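Local coordinates for protein signal recognition particle subunit SRP68 (Chaetomium thermophilum, PDB 4P3G) that binds SRP RNA and remodels it through this N-terminal domain of SRP68, and probably helps the particle target secretory and membrane proteins to the endoplasmic reticulum, at residues Lys122-Leu127 with Leu140-Tyr145; Tyr145-Arg150 with Ala168-Ile173; Thr11-Thr16 with Tyr72-Leu77; Ile172-Leu177 with Asp184-Leu189. All blocks are in the same frame, centred on the assembly; numbering follows the deposited sequence.

Interaction 1 of 4, residues Lys122-Leu127 with Leu140-Tyr145; sequences KLAQAL and LDARAY
The methyl group of A142 fits against the facing helix between A124 and L127. Its CB lies 3.9 Å from A124 CB, and L127 CD1 comes to 3.5 Å from the same A142 CB. The A124 methyl also lies against the backbone, A124 CB being 3.9 Å from R143 N. No hydrogen bond joins the segments; the side chains meet through apolar groups. L127 sends its CG away from its own carbonyl carbon (chi1 -86°) and continues extended, which carries CD1 forward to the A142 methyl. The two helices, 103-128 and 136-156, follow each other in the chain and form an antiparallel hairpin, as in tetratricopeptide-like all-helical folds. Their local axes run at 163° to each other, 8.3 Å apart at closest. Alanine suits the meeting point because its single methyl fits between helices this close. Of the R143 side chain, CB lies near A124 before the long chain leads away; R143 also packs on T179 of a second subunit. On the flanks, L123 and Y145 point inward and pack on L77 of helix 71-93, while D141 accepts a hydrogen bond from T11 OG1 and Y145 OH is bonded to E81.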
loop_
_atom_site.group_PDB
_atom_site.type_symbol
_atom_site.label_atom_id
_atom_site.label_comp_id
_atom_site.label_asym_id
_atom_site.label_seq_id
_atom_site.Cartn_x
_atom_site.Cartn_y
_atom_site.Cartn_z
ATOM N N LYS A 122 2.752 -3.288 32.662
ATOM C CA LYS A 122 2.874 -4.187 33.785
ATOM C C LYS A 122 1.550 -4.907 34.038
ATOM O O LYS A 122 1.533 -6.052 34.517
ATOM C CB LYS A 122 3.319 -3.436 35.035
ATOM C CG LYS A 122 4.689 -2.819 34.927
ATOM C CD LYS A 122 5.229 -2.470 36.309
ATOM C CE LYS A 122 6.755 -2.384 36.307
ATOM N NZ LYS A 122 7.264 -1.292 35.423
ATOM N N LEU A 123 0.445 -4.238 33.722
ATOM C CA LEU A 123 -0.872 -4.831 33.917
ATOM C C LEU A 123 -1.073 -5.976 32.942
ATOM O O LEU A 123 -1.627 -7.017 33.311
ATOM C CB LEU A 123 -1.976 -3.789 33.731
ATOM C CG LEU A 123 -3.395 -4.373 33.687
ATOM C CD1 LEU A 123 -3.713 -5.101 34.970
ATOM C CD2 LEU A 123 -4.432 -3.301 33.391
ATOM N N ALA A 124 -0.655 -5.764 31.694
ATOM C CA ALA A 124 -0.764 -6.784 30.668
ATOM C C ALA A 124 0.081 -7.994 31.033
ATOM O O ALA A 124 -0.374 -9.129 30.937
ATOM C CB ALA A 124 -0.332 -6.235 29.329
ATOM N N GLN A 125 1.317 -7.748 31.451
ATOM C CA GLN A 125 2.213 -8.839 31.807
ATOM C C GLN A 125 1.707 -9.632 33.013
ATOM O O GLN A 125 1.818 -10.846 33.039
ATOM C CB GLN A 125 3.625 -8.319 32.058
ATOM C CG GLN A 125 4.331 -7.852 30.788
ATOM C CD GLN A 125 5.671 -7.205 31.083
ATOM O OE1 GLN A 125 5.878 -6.637 32.159
ATOM N NE2 GLN A 125 6.588 -7.283 30.128
ATOM N N ALA A 126 1.149 -8.965 34.012
ATOM C CA ALA A 126 0.644 -9.708 35.153
ATOM C C ALA A 126 -0.549 -10.536 34.723
ATOM O O ALA A 126 -0.638 -11.715 35.060
ATOM C CB ALA A 126 0.268 -8.793 36.283
ATOM N N LEU A 127 -1.441 -9.934 33.940
ATOM C CA LEU A 127 -2.613 -10.647 33.447
ATOM C C LEU A 127 -2.247 -11.863 32.629
ATOM O O LEU A 127 -2.953 -12.871 32.675
ATOM C CB LEU A 127 -3.490 -9.749 32.582
ATOM C CG LEU A 127 -4.540 -8.857 33.228
ATOM C CD1 LEU A 127 -5.340 -8.192 32.133
ATOM C CD2 LEU A 127 -5.475 -9.671 34.137
ATOM N N LEU A 140 -5.085 -10.484 25.664
ATOM C CA LEU A 140 -4.884 -9.780 24.399
ATOM C C LEU A 140 -5.329 -8.330 24.541
ATOM O O LEU A 140 -4.641 -7.403 24.115
ATOM C CB LEU A 140 -5.677 -10.451 23.281
ATOM C CG LEU A 140 -5.251 -11.830 22.765
ATOM C CD1 LEU A 140 -6.318 -12.377 21.834
ATOM C CD2 LEU A 140 -3.886 -11.813 22.072
ATOM N N ASP A 141 -6.499 -8.152 25.137
ATOM C CA ASP A 141 -7.075 -6.839 25.335
ATOM C C ASP A 141 -6.136 -5.926 26.117
ATOM O O ASP A 141 -5.829 -4.828 25.697
ATOM C CB ASP A 141 -8.390 -6.991 26.095
ATOM C CG ASP A 141 -9.186 -5.700 26.160
ATOM O OD1 ASP A 141 -8.800 -4.744 25.467
ATOM O OD2 ASP A 141 -10.185 -5.637 26.918
ATOM N N ALA A 142 -5.642 -6.419 27.237
ATOM C CA ALA A 142 -4.714 -5.679 28.058
ATOM C C ALA A 142 -3.522 -5.255 27.242
ATOM O O ALA A 142 -3.076 -4.098 27.292
ATOM C CB ALA A 142 -4.264 -6.524 29.237
ATOM N N ARG A 143 -3.011 -6.199 26.472
ATOM C CA ARG A 143 -1.838 -5.904 25.703
ATOM C C ARG A 143 -2.060 -4.852 24.606
ATOM O O ARG A 143 -1.195 -3.991 24.404
ATOM C CB ARG A 143 -1.269 -7.120 25.068
ATOM C CG ARG A 143 -0.024 -6.684 24.454
ATOM C CD ARG A 143 0.555 -7.901 24.136
ATOM N NE ARG A 143 1.898 -7.874 23.611
ATOM C CZ ARG A 143 2.416 -9.050 23.276
ATOM N NH1 ARG A 143 1.648 -10.135 23.442
ATOM N NH2 ARG A 143 3.619 -9.178 22.781
ATOM N N ALA A 144 -3.213 -4.901 23.932
ATOM C CA ALA A 144 -3.571 -3.868 22.958
ATOM C C ALA A 144 -3.565 -2.496 23.660
ATOM O O ALA A 144 -2.905 -1.550 23.200
ATOM C CB ALA A 144 -4.946 -4.151 22.322
ATOM N N TYR A 145 -4.238 -2.424 24.805
ATOM C CA TYR A 145 -4.303 -1.185 25.570
ATOM C C TYR A 145 -2.901 -0.687 25.922
ATOM O O TYR A 145 -2.618 0.517 25.853
ATOM C CB TYR A 145 -5.110 -1.378 26.847
ATOM C CG TYR A 145 -5.172 -0.154 27.734
ATOM C CD1 TYR A 145 -5.767 1.032 27.298
ATOM C CD2 TYR A 145 -4.612 -0.178 29.003
ATOM C CE1 TYR A 145 -5.813 2.145 28.117
ATOM C CE2 TYR A 145 -4.651 0.923 29.823
ATOM C CZ TYR A 145 -5.250 2.082 29.383
ATOM O OH TYR A 145 -5.278 3.171 30.224
#

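Interaction 2 of 4, residues Tyr145-Arg150 with Ala168-Ile173; sequences YAALLR and AICRII. With PO4 (phosphate ion), chain E.
A147 and C170 mark the closest meeting of an antiparallel helical hairpin, in which helices 136-156 and 160-181 cross at 142° with local axes 7.9 Å apart. The A147 methyl faces the second helix directly: A147 CB lies 3.5 Å from C170 CB and 4.1 Å from I169 CB. Small residues at this spot allow the near approach. The thiol of C170 sits between its backbone N and carbonyl carbon (chi1 76°), which places SG 4.0 Å from L148 CA, with L148 CD1 also near it. On another side of helix 136-156, R150 bends at its second and third torsions and reaches a phosphate ion, probably from the crystallisation liquor. Its NH1 donates to phosphate O1 at 3.2 Å, near the guanidinium plane, while its NH2 makes only weak bonds to O1 and O2. NE meanwhile forms a salt bridge with E121 of helix 103-128. A leucine in place of R150 would probably leave E121 without its positive mate and the phosphate without these donors. I194 of helix 186-205 covers L148 and C170, helix 103-128 borders A146, and I169 packs on I172 of a second subunit.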
loop_
_atom_site.group_PDB
_atom_site.type_symbol
_atom_site.label_atom_id
_atom_site.label_comp_id
_atom_site.label_asym_id
_atom_site.label_seq_id
_atom_site.Cartn_x
_atom_site.Cartn_y
_atom_site.Cartn_z
ATOM N N TYR A 145 -4.238 -2.424 24.805
ATOM C CA TYR A 145 -4.303 -1.185 25.570
ATOM C C TYR A 145 -2.901 -0.687 25.922
ATOM O O TYR A 145 -2.618 0.517 25.853
ATOM C CB TYR A 145 -5.110 -1.378 26.847
ATOM C CG TYR A 145 -5.172 -0.154 27.734
ATOM C CD1 TYR A 145 -5.767 1.032 27.298
ATOM C CD2 TYR A 145 -4.612 -0.178 29.003
ATOM C CE1 TYR A 145 -5.813 2.145 28.117
ATOM C CE2 TYR A 145 -4.651 0.923 29.823
ATOM C CZ TYR A 145 -5.250 2.082 29.383
ATOM O OH TYR A 145 -5.278 3.171 30.224
ATOM N N ALA A 146 -2.026 -1.604 26.318
ATOM C CA ALA A 146 -0.667 -1.211 26.628
ATOM C C ALA A 146 0.030 -0.707 25.359
ATOM O O ALA A 146 0.897 0.172 25.410
ATOM C CB ALA A 146 0.082 -2.349 27.259
ATOM N N ALA A 147 -0.314 -1.297 24.215
ATOM C CA ALA A 147 0.334 -0.913 22.970
ATOM C C ALA A 147 -0.171 0.438 22.567
ATOM O O ALA A 147 0.576 1.249 22.036
ATOM C CB ALA A 147 0.064 -1.935 21.885
ATOM N N LEU A 148 -1.430 0.689 22.907
ATOM C CA LEU A 148 -2.119 1.929 22.583
ATOM C C LEU A 148 -1.486 3.110 23.321
ATOM O O LEU A 148 -1.236 4.185 22.740
ATOM C CB LEU A 148 -3.591 1.819 22.981
ATOM C CG LEU A 148 -4.511 3.022 22.734
ATOM C CD1 LEU A 148 -4.853 3.095 21.260
ATOM C CD2 LEU A 148 -5.793 3.032 23.610
ATOM N N LEU A 149 -1.263 2.928 24.616
ATOM C CA LEU A 149 -0.685 4.006 25.387
ATOM C C LEU A 149 0.763 4.205 24.959
ATOM O O LEU A 149 1.229 5.337 24.853
ATOM C CB LEU A 149 -0.773 3.730 26.892
ATOM C CG LEU A 149 -2.160 3.838 27.505
ATOM C CD1 LEU A 149 -2.081 3.877 29.025
ATOM C CD2 LEU A 149 -2.901 5.019 26.949
ATOM N N ARG A 150 1.480 3.105 24.721
ATOM C CA ARG A 150 2.886 3.210 24.339
ATOM C C ARG A 150 2.988 3.907 22.978
ATOM O O ARG A 150 3.938 4.642 22.713
ATOM C CB ARG A 150 3.557 1.846 24.318
ATOM C CG ARG A 150 4.985 1.866 23.811
ATOM C CD ARG A 150 5.844 2.702 24.666
ATOM N NE ARG A 150 5.943 2.150 26.011
ATOM C CZ ARG A 150 6.539 2.778 27.023
ATOM N NH1 ARG A 150 7.088 3.972 26.816
ATOM N NH2 ARG A 150 6.596 2.218 28.231
ATOM N N ALA A 168 0.942 -0.742 15.488
ATOM C CA ALA A 168 0.705 -1.902 14.652
ATOM C C ALA A 168 0.244 -3.046 15.540
ATOM O O ALA A 168 -0.754 -3.705 15.221
ATOM C CB ALA A 168 1.952 -2.284 13.878
ATOM N N ILE A 169 0.924 -3.249 16.677
ATOM C CA ILE A 169 0.515 -4.321 17.573
ATOM C C ILE A 169 -0.953 -4.114 17.991
ATOM O O ILE A 169 -1.771 -5.015 17.837
ATOM C CB ILE A 169 1.349 -4.406 18.862
ATOM C CG1 ILE A 169 2.842 -4.579 18.605
ATOM C CG2 ILE A 169 0.771 -5.445 19.798
ATOM C CD1 ILE A 169 3.150 -5.757 17.866
ATOM N N CYS A 170 -1.314 -2.933 18.497
ATOM C CA CYS A 170 -2.676 -2.814 19.015
ATOM C C CYS A 170 -3.755 -2.820 17.937
ATOM O O CYS A 170 -4.858 -3.335 18.149
ATOM C CB CYS A 170 -2.878 -1.610 19.950
ATOM S SG CYS A 170 -2.989 -0.005 19.219
ATOM N N ARG A 171 -3.442 -2.265 16.780
ATOM C CA ARG A 171 -4.395 -2.294 15.698
ATOM C C ARG A 171 -4.715 -3.723 15.261
ATOM O O ARG A 171 -5.882 -4.073 15.009
ATOM C CB ARG A 171 -3.864 -1.533 14.495
ATOM C CG ARG A 171 -4.771 -1.687 13.295
ATOM C CD ARG A 171 -4.398 -0.704 12.273
ATOM N NE ARG A 171 -5.530 -0.364 11.440
ATOM C CZ ARG A 171 -5.768 -0.916 10.261
ATOM N NH1 ARG A 171 -4.961 -1.862 9.804
ATOM N NH2 ARG A 171 -6.815 -0.529 9.557
ATOM N N ILE A 172 -3.677 -4.554 15.194
ATOM C CA ILE A 172 -3.875 -5.925 14.752
ATOM C C ILE A 172 -4.776 -6.651 15.741
ATOM O O ILE A 172 -5.786 -7.230 15.355
ATOM C CB ILE A 172 -2.528 -6.634 14.579
ATOM C CG1 ILE A 172 -1.811 -6.062 13.345
ATOM C CG2 ILE A 172 -2.744 -8.098 14.430
ATOM C CD1 ILE A 172 -0.365 -6.457 13.240
ATOM N N ILE A 173 -4.441 -6.547 17.026
ATOM C CA ILE A 173 -5.219 -7.161 18.085
ATOM C C ILE A 173 -6.627 -6.585 18.142
ATOM O O ILE A 173 -7.605 -7.336 18.203
ATOM C CB ILE A 173 -4.523 -6.978 19.428
ATOM C CG1 ILE A 173 -3.157 -7.679 19.392
ATOM C CG2 ILE A 173 -5.388 -7.506 20.584
ATOM C CD1 ILE A 173 -2.455 -7.707 20.723
HETATM P P PO4 E . 9.552 3.987 29.420
HETATM O O1 PO4 E . 8.308 4.812 29.632
HETATM O O2 PO4 E . 9.167 2.583 28.998
HETATM O O3 PO4 E . 10.354 3.918 30.699
HETATM O O4 PO4 E . 10.413 4.639 28.361
#

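Interaction 3 of 4, residues Thr11-Thr16 with Tyr72-Leu77; sequences TKFVVT and YVRLQL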
loop_
_atom_site.group_PDB
_atom_site.type_symbol
_atom_site.label_atom_id
_atom_site.label_comp_id
_atom_site.label_asym_id
_atom_site.label_seq_id
_atom_site.Cartn_x
_atom_site.Cartn_y
_atom_site.Cartn_z
ATOM N N THR A 11 -10.310 -2.249 27.850
ATOM C CA THR A 11 -10.453 -1.092 26.978
ATOM C C THR A 11 -11.905 -0.635 26.979
ATOM O O THR A 11 -12.172 0.549 26.757
ATOM C CB THR A 11 -9.882 -1.344 25.553
ATOM O OG1 THR A 11 -10.680 -2.290 24.840
ATOM C CG2 THR A 11 -8.498 -1.879 25.692
ATOM N N LYS A 12 -12.845 -1.558 27.185
ATOM C CA LYS A 12 -14.237 -1.130 27.353
ATOM C C LYS A 12 -14.344 -0.230 28.578
ATOM O O LYS A 12 -15.064 0.760 28.545
ATOM C CB LYS A 12 -15.213 -2.298 27.425
ATOM C CG LYS A 12 -15.222 -3.094 26.142
ATOM C CD LYS A 12 -16.246 -4.226 26.150
ATOM C CE LYS A 12 -16.209 -5.053 24.859
ATOM N NZ LYS A 12 -16.954 -6.317 24.997
ATOM N N PHE A 13 -13.655 -0.579 29.659
ATOM C CA PHE A 13 -13.635 0.289 30.830
ATOM C C PHE A 13 -12.975 1.641 30.501
ATOM O O PHE A 13 -13.487 2.694 30.877
ATOM C CB PHE A 13 -12.870 -0.364 31.977
ATOM C CG PHE A 13 -12.646 0.555 33.148
ATOM C CD1 PHE A 13 -13.654 0.776 34.074
ATOM C CD2 PHE A 13 -11.432 1.218 33.307
ATOM C CE1 PHE A 13 -13.451 1.621 35.146
ATOM C CE2 PHE A 13 -11.221 2.074 34.378
ATOM C CZ PHE A 13 -12.230 2.279 35.297
ATOM N N VAL A 14 -11.832 1.610 29.826
ATOM C CA VAL A 14 -11.120 2.835 29.487
ATOM C C VAL A 14 -11.911 3.742 28.558
ATOM O O VAL A 14 -12.070 4.922 28.850
ATOM C CB VAL A 14 -9.747 2.541 28.858
ATOM C CG1 VAL A 14 -9.177 3.773 28.199
ATOM C CG2 VAL A 14 -8.795 2.024 29.914
ATOM N N VAL A 15 -12.387 3.211 27.435
ATOM C CA VAL A 15 -13.178 4.018 26.500
ATOM C C VAL A 15 -14.443 4.598 27.165
ATOM O O VAL A 15 -14.813 5.743 26.900
ATOM C CB VAL A 15 -13.560 3.219 25.229
ATOM C CG1 VAL A 15 -14.648 3.937 24.446
ATOM C CG2 VAL A 15 -12.341 3.002 24.363
ATOM N N THR A 16 -15.073 3.832 28.056
ATOM C CA THR A 16 -16.256 4.302 28.764
ATOM C C THR A 16 -15.940 5.535 29.604
ATOM O O THR A 16 -16.638 6.542 29.525
ATOM C CB THR A 16 -16.823 3.226 29.680
ATOM O OG1 THR A 16 -17.400 2.180 28.889
ATOM C CG2 THR A 16 -17.899 3.813 30.596
ATOM N N TYR A 72 -7.926 -4.563 41.992
ATOM C CA TYR A 72 -6.523 -4.289 41.763
ATOM C C TYR A 72 -6.282 -3.885 40.307
ATOM O O TYR A 72 -5.424 -3.049 40.016
ATOM C CB TYR A 72 -5.694 -5.501 42.141
ATOM C CG TYR A 72 -5.457 -5.583 43.625
ATOM C CD1 TYR A 72 -4.421 -4.879 44.218
ATOM C CD2 TYR A 72 -6.272 -6.357 44.432
ATOM C CE1 TYR A 72 -4.201 -4.941 45.580
ATOM C CE2 TYR A 72 -6.061 -6.426 45.796
ATOM C CZ TYR A 72 -5.020 -5.715 46.362
ATOM O OH TYR A 72 -4.793 -5.779 47.717
ATOM N N VAL A 73 -7.033 -4.497 39.395
ATOM C CA VAL A 73 -6.997 -4.092 37.994
ATOM C C VAL A 73 -7.594 -2.699 37.855
ATOM O O VAL A 73 -7.007 -1.844 37.215
ATOM C CB VAL A 73 -7.752 -5.082 37.065
ATOM C CG1 VAL A 73 -7.906 -4.518 35.656
ATOM C CG2 VAL A 73 -7.042 -6.435 37.036
ATOM N N ARG A 74 -8.727 -2.438 38.486
ATOM C CA ARG A 74 -9.317 -1.114 38.356
ATOM C C ARG A 74 -8.362 -0.021 38.840
ATOM O O ARG A 74 -8.248 1.038 38.218
ATOM C CB ARG A 74 -10.624 -1.024 39.121
ATOM C CG ARG A 74 -11.357 0.265 38.877
ATOM C CD ARG A 74 -12.826 0.139 39.255
ATOM N NE ARG A 74 -13.560 1.301 38.777
ATOM C CZ ARG A 74 -13.974 2.296 39.553
ATOM N NH1 ARG A 74 -13.752 2.251 40.864
ATOM N NH2 ARG A 74 -14.613 3.325 39.008
ATOM N N LEU A 75 -7.625 -0.308 39.903
ATOM C CA LEU A 75 -6.651 0.635 40.418
ATOM C C LEU A 75 -5.631 1.005 39.338
ATOM O O LEU A 75 -5.273 2.171 39.188
ATOM C CB LEU A 75 -5.926 0.032 41.616
ATOM C CG LEU A 75 -4.983 0.990 42.340
ATOM C CD1 LEU A 75 -5.802 2.076 43.006
ATOM C CD2 LEU A 75 -4.142 0.253 43.364
ATOM N N GLN A 76 -5.160 0.008 38.597
ATOM C CA GLN A 76 -4.150 0.229 37.575
ATOM C C GLN A 76 -4.662 1.042 36.390
ATOM O O GLN A 76 -3.947 1.877 35.846
ATOM C CB GLN A 76 -3.609 -1.102 37.086
ATOM C CG GLN A 76 -2.947 -1.897 38.182
ATOM C CD GLN A 76 -1.817 -1.141 38.843
ATOM O OE1 GLN A 76 -1.989 -0.564 39.916
ATOM N NE2 GLN A 76 -0.644 -1.145 38.207
ATOM N N LEU A 77 -5.893 0.787 35.979
ATOM C CA LEU A 77 -6.480 1.512 34.867
ATOM C C LEU A 77 -6.617 2.999 35.222
ATOM O O LEU A 77 -6.174 3.883 34.477
ATOM C CB LEU A 77 -7.841 0.910 34.545
ATOM C CG LEU A 77 -7.647 -0.487 33.947
ATOM C CD1 LEU A 77 -8.953 -1.082 33.430
ATOM C CD2 LEU A 77 -6.558 -0.489 32.876
#
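F13 holds its CG opposite the backbone N (chi1 172°), which swings the phenyl ring toward helix 71-93, and R74 runs extended from CG to NE, so its far end closes in on that ring. F13 CE1 comes to the guanidinium's edge, near its plane, 3.6 Å from R74 NE; the two planes stand 82° apart. The aliphatic part of R74 adds a looser touch near F13 CZ. L77 approaches the other part of the ring, with its CD1 3.4 Å from F13 CD2 and its CB 3.6 Å from F13 CE2. Phenylalanine suits this place because its broad apolar ring spans both partners across axes 11.1 Å apart, inclined at 45°. V14 CG2 is only a distant neighbour of L77 CD2. The contact packs helix 10-21 against helix 71-93 within this RNA-binding domain construct. Y145 of helix 136-156 lies against both V14 and L77, L123 of helix 103-128 packs on L77, and K37 of helix 27-44 touches R74.

Interaction 4 of 4, residues Ile172-Leu177 with Asp184-Leu189; sequences IIYTAL and DIFKEL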
loop_
_atom_site.group_PDB
_atom_site.type_symbol
_atom_site.label_atom_id
_atom_site.label_comp_id
_atom_site.label_asym_id
_atom_site.label_seq_id
_atom_site.Cartn_x
_atom_site.Cartn_y
_atom_site.Cartn_z
ATOM N N ILE A 172 -3.677 -4.554 15.194
ATOM C CA ILE A 172 -3.875 -5.925 14.752
ATOM C C ILE A 172 -4.776 -6.651 15.741
ATOM O O ILE A 172 -5.786 -7.230 15.355
ATOM C CB ILE A 172 -2.528 -6.634 14.579
ATOM C CG1 ILE A 172 -1.811 -6.062 13.345
ATOM C CG2 ILE A 172 -2.744 -8.098 14.430
ATOM C CD1 ILE A 172 -0.365 -6.457 13.240
ATOM N N ILE A 173 -4.441 -6.547 17.026
ATOM C CA ILE A 173 -5.219 -7.161 18.085
ATOM C C ILE A 173 -6.627 -6.585 18.142
ATOM O O ILE A 173 -7.605 -7.336 18.203
ATOM C CB ILE A 173 -4.523 -6.978 19.428
ATOM C CG1 ILE A 173 -3.157 -7.679 19.392
ATOM C CG2 ILE A 173 -5.388 -7.506 20.584
ATOM C CD1 ILE A 173 -2.455 -7.707 20.723
ATOM N N TYR A 174 -6.747 -5.259 18.083
ATOM C CA TYR A 174 -8.071 -4.635 18.147
ATOM C C TYR A 174 -8.958 -4.987 16.965
ATOM O O TYR A 174 -10.161 -5.204 17.114
ATOM C CB TYR A 174 -7.963 -3.140 18.269
ATOM C CG TYR A 174 -7.736 -2.639 19.663
ATOM C CD1 TYR A 174 -8.427 -3.168 20.755
ATOM C CD2 TYR A 174 -6.809 -1.642 19.886
ATOM C CE1 TYR A 174 -8.200 -2.681 22.015
ATOM C CE2 TYR A 174 -6.580 -1.161 21.114
ATOM C CZ TYR A 174 -7.270 -1.667 22.184
ATOM O OH TYR A 174 -6.965 -1.131 23.412
ATOM N N THR A 175 -8.353 -5.084 15.793
ATOM C CA THR A 175 -9.121 -5.446 14.623
ATOM C C THR A 175 -9.736 -6.808 14.823
ATOM O O THR A 175 -10.866 -7.062 14.401
ATOM C CB THR A 175 -8.266 -5.426 13.362
ATOM O OG1 THR A 175 -7.922 -4.065 13.057
ATOM C CG2 THR A 175 -9.031 -6.000 12.227
ATOM N N ALA A 176 -9.000 -7.675 15.509
ATOM C CA ALA A 176 -9.533 -8.987 15.802
ATOM C C ALA A 176 -10.656 -8.908 16.838
ATOM O O ALA A 176 -11.740 -9.469 16.614
ATOM C CB ALA A 176 -8.422 -9.914 16.273
ATOM N N LEU A 177 -10.414 -8.156 17.922
ATOM C CA LEU A 177 -11.381 -8.010 19.025
ATOM C C LEU A 177 -12.644 -7.293 18.582
ATOM O O LEU A 177 -13.729 -7.527 19.116
ATOM C CB LEU A 177 -10.771 -7.234 20.200
ATOM C CG LEU A 177 -9.683 -7.920 21.024
ATOM C CD1 LEU A 177 -9.058 -6.973 22.015
ATOM C CD2 LEU A 177 -10.245 -9.118 21.744
ATOM N N ASP A 184 -18.243 -2.301 18.352
ATOM C CA ASP A 184 -18.927 -1.026 18.236
ATOM C C ASP A 184 -18.178 -0.033 19.121
ATOM O O ASP A 184 -18.448 1.158 19.101
ATOM C CB ASP A 184 -20.407 -1.152 18.598
ATOM C CG ASP A 184 -21.272 -0.111 17.891
ATOM O OD1 ASP A 184 -20.907 1.087 17.874
ATOM O OD2 ASP A 184 -22.302 -0.515 17.303
ATOM N N ILE A 185 -17.245 -0.554 19.916
ATOM C CA ILE A 185 -16.377 0.253 20.752
ATOM C C ILE A 185 -14.974 0.126 20.188
ATOM O O ILE A 185 -14.233 1.097 20.105
ATOM C CB ILE A 185 -16.377 -0.247 22.213
ATOM C CG1 ILE A 185 -17.815 -0.344 22.733
ATOM C CG2 ILE A 185 -15.534 0.637 23.114
ATOM C CD1 ILE A 185 -17.945 -0.751 24.200
ATOM N N PHE A 186 -14.616 -1.070 19.731
ATOM C CA PHE A 186 -13.295 -1.266 19.128
ATOM C C PHE A 186 -13.199 -0.604 17.747
ATOM O O PHE A 186 -12.157 -0.041 17.417
ATOM C CB PHE A 186 -12.977 -2.744 19.037
ATOM C CG PHE A 186 -12.936 -3.427 20.364
ATOM C CD1 PHE A 186 -11.834 -3.306 21.185
ATOM C CD2 PHE A 186 -14.010 -4.205 20.794
ATOM C CE1 PHE A 186 -11.803 -3.956 22.427
ATOM C CE2 PHE A 186 -13.989 -4.856 22.028
ATOM C CZ PHE A 186 -12.886 -4.724 22.847
ATOM N N LYS A 187 -14.269 -0.657 16.941
ATOM C CA LYS A 187 -14.224 0.042 15.659
ATOM C C LYS A 187 -14.073 1.545 15.887
ATOM O O LYS A 187 -13.246 2.177 15.223
ATOM C CB LYS A 187 -15.448 -0.237 14.783
ATOM C CG LYS A 187 -15.503 -1.650 14.243
ATOM C CD LYS A 187 -16.582 -1.834 13.178
ATOM C CE LYS A 187 -16.541 -3.251 12.574
ATOM N NZ LYS A 187 -17.610 -3.490 11.542
ATOM N N GLU A 188 -14.771 2.102 16.884
ATOM C CA GLU A 188 -14.640 3.537 17.120
ATOM C C GLU A 188 -13.215 3.823 17.524
ATOM O O GLU A 188 -12.620 4.777 17.051
ATOM C CB GLU A 188 -15.579 4.039 18.214
ATOM C CG GLU A 188 -17.054 3.883 17.904
ATOM C CD GLU A 188 -17.949 4.255 19.080
ATOM O OE1 GLU A 188 -17.422 4.489 20.194
ATOM O OE2 GLU A 188 -19.187 4.280 18.890
ATOM N N LEU A 189 -12.655 2.998 18.391
ATOM C CA LEU A 189 -11.300 3.253 18.828
ATOM C C LEU A 189 -10.292 3.126 17.656
ATOM O O LEU A 189 -9.382 3.955 17.528
ATOM C CB LEU A 189 -10.927 2.304 19.959
ATOM C CG LEU A 189 -9.604 2.625 20.653
ATOM C CD1 LEU A 189 -9.642 4.022 21.292
ATOM C CD2 LEU A 189 -9.253 1.580 21.686
#
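L177 covers one face of the F186 ring: L177 CB stands 4.1 Å from the ring centroid and just 8° off its normal, a nearly central CH-pi contact. The L177 backbone joins in, its O lying 3.7 Å from F186 CD2. The rim of the same phenyl ring then meets Y174. The two rings meet at their rims without stacking, centroids 5.8 Å apart and planes inclined at 38°; Y174 CD1 and F186 CD1 are the nearest atoms at 3.4 Å. With chi1 at -83°, Y174 CG lies away from its own carbonyl carbon, and the ring reaches F186 with its rim and L189 with one face. That face takes up the methyl of L189, whose CD2 sits 4.2 Å from the Y174 centroid as a second CH-pi contact. Flat aromatics suit this interface because each offers a face to a leucine and a rim to the other ring. An alanine at Y174 would probably leave L189 CD2 without the face it rests on and open a gap beside the F186 rim. Around these four buried residues, T11 of helix 10-21 packs on both aromatic side chains, and A144 and Y145 of helix 136-156 back Y174. The arrangement is that of a short-turned helical hairpin, helix 160-181 folding back to helix 186-205, consistent with the helical hairpins of tetratricopeptide-like folds.

From the N terminus, interaction 3 closes first and over the longest span, bringing helix 10-21 onto helix 71-93 across 55 residues. Interactions 1, 2 and 4 then follow as short closures between successive helices, from 103-128 to 186-205. None encloses or crosses another, but they are chained: interactions 1 and 2 share Y145, and interactions 2 and 4 share I172 and I173. Helix 10-21 ties the row together from one flank, since T11 reaches both D141 of interaction 1 and the aromatic pair of interaction 4. Y145 meets interaction 3 as well, through T11, V14 and L77. The N-terminal helix thus binds the early and late helices into one domain.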